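Local coordinates for protein pyruvate carboxylase n-terminal domain (Aquifex aeolicus, PDB 1ULZ) that forms the biotin carboxylase subunit of pyruvate carboxylase, built around an ATP-grasp domain and paired with a second copy of itself, at residues Thr390-Pro393 and Glu397-Glu400. The protein carries 1 engineered substitution. Residues are numbered along the deposited sequence; the frame is centred on the assembly and turned at random.
Sequences TWAP and EAVE
Ala392 points its methyl at the first turn of helix 395-407, where CB lies 3.3 Å from the backbone N of Ala398 and 3.5 Å from Ala398 CA, a tight carbon pair. Two more carbons of the helix reach the same methyl, roughly at right angles to each other as seen from it: Glu397 CB at 3.7 Å and Ala398 CB at 3.8 Å from Ala392 CB. The alanine side chains are small enough for Ala392 CA and Ala398 CA to approach to 4.7 Å. This is a short strand-to-helix connection in the biotin carboxylase C-terminal domain: strand 384-392 ends, and after a short link the helix doubles back beside it, with Ile334 of the neighbouring antiparallel strand touching Thr390 and Ala398. Two residues earlier on the strand, Thr390 OG1, set between its own backbone N and carbonyl carbon (chi1 59°), gives a weak, long hydrogen bond of 3.5 Å to Ala398 O. Packing slackens toward solvent, where the side chains of Pro393 and Glu397 cross at about a right angle. There the carboxylate oxygen Glu397 OE2 rests 3.7 Å from Pro393 CB, while its hydrogen bond goes to Thr394 OG1 in the link.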
loop_
_atom_site.group_PDB
_atom_site.type_symbol
_atom_site.label_atom_id
_atom_site.label_comp_id
_atom_site.label_asym_id
_atom_site.label_seq_id
_atom_site.Cartn_x
_atom_site.Cartn_y
_atom_site.Cartn_z
ATOM N N THR A 390 6.378 -1.483 5.290
ATOM C CA THR A 390 5.233 -1.042 6.082
ATOM C C THR A 390 5.389 0.415 6.509
ATOM O O THR A 390 6.491 0.862 6.841
ATOM C CB THR A 390 5.042 -1.901 7.362
ATOM O OG1 THR A 390 6.224 -1.838 8.176
ATOM C CG2 THR A 390 4.741 -3.351 6.995
ATOM N N TRP A 391 4.284 1.154 6.488
ATOM C CA TRP A 391 4.289 2.558 6.892
ATOM C C TRP A 391 3.322 2.782 8.056
ATOM O O TRP A 391 2.277 2.144 8.131
ATOM C CB TRP A 391 3.869 3.460 5.726
ATOM C CG TRP A 391 3.777 4.899 6.126
ATOM C CD1 TRP A 391 4.776 5.829 6.069
ATOM C CD2 TRP A 391 2.666 5.545 6.765
ATOM N NE1 TRP A 391 4.360 7.007 6.640
ATOM C CE2 TRP A 391 3.070 6.859 7.077
ATOM C CE3 TRP A 391 1.372 5.136 7.112
ATOM C CZ2 TRP A 391 2.227 7.767 7.718
ATOM C CZ3 TRP A 391 0.539 6.035 7.748
ATOM C CH2 TRP A 391 0.969 7.336 8.046
ATOM N N ALA A 392 3.677 3.700 8.952
ATOM C CA ALA A 392 2.845 4.043 10.107
ATOM C C ALA A 392 3.242 5.437 10.600
ATOM O O ALA A 392 4.340 5.906 10.316
ATOM C CB ALA A 392 3.026 3.008 11.224
ATOM N N PRO A 393 2.352 6.112 11.350
ATOM C CA PRO A 393 2.585 7.458 11.890
ATOM C C PRO A 393 3.768 7.587 12.852
ATOM O O PRO A 393 4.426 8.628 12.908
ATOM C CB PRO A 393 1.262 7.789 12.584
ATOM C CG PRO A 393 0.262 6.984 11.818
ATOM C CD PRO A 393 0.976 5.672 11.634
ATOM N N GLU A 397 4.559 1.983 15.967
ATOM C CA GLU A 397 3.453 1.456 15.178
ATOM C C GLU A 397 3.968 0.802 13.900
ATOM O O GLU A 397 3.418 -0.195 13.440
ATOM C CB GLU A 397 2.479 2.565 14.815
ATOM C CG GLU A 397 1.881 3.257 16.010
ATOM C CD GLU A 397 0.835 4.265 15.616
ATOM O OE1 GLU A 397 -0.335 3.870 15.437
ATOM O OE2 GLU A 397 1.185 5.449 15.464
ATOM N N ALA A 398 5.025 1.373 13.330
ATOM C CA ALA A 398 5.612 0.840 12.107
ATOM C C ALA A 398 6.251 -0.509 12.411
ATOM O O ALA A 398 6.167 -1.442 11.612
ATOM C CB ALA A 398 6.653 1.810 11.563
ATOM N N VAL A 399 6.890 -0.604 13.574
ATOM C CA VAL A 399 7.527 -1.847 13.989
ATOM C C VAL A 399 6.476 -2.944 14.154
ATOM O O VAL A 399 6.639 -4.055 13.651
ATOM C CB VAL A 399 8.280 -1.672 15.328
ATOM C CG1 VAL A 399 8.850 -3.007 15.790
ATOM C CG2 VAL A 399 9.396 -0.637 15.161
ATOM N N GLU A 400 5.396 -2.625 14.862
ATOM C CA GLU A 400 4.325 -3.586 15.084
ATOM C C GLU A 400 3.620 -3.955 13.784
ATOM O O GLU A 400 3.203 -5.100 13.612
ATOM C CB GLU A 400 3.320 -3.042 16.104
ATOM C CG GLU A 400 3.914 -2.882 17.500
ATOM C CD GLU A 400 4.585 -4.156 18.009
ATOM O OE1 GLU A 400 5.689 -4.054 18.590
ATOM O OE2 GLU A 400 4.015 -5.257 17.839
#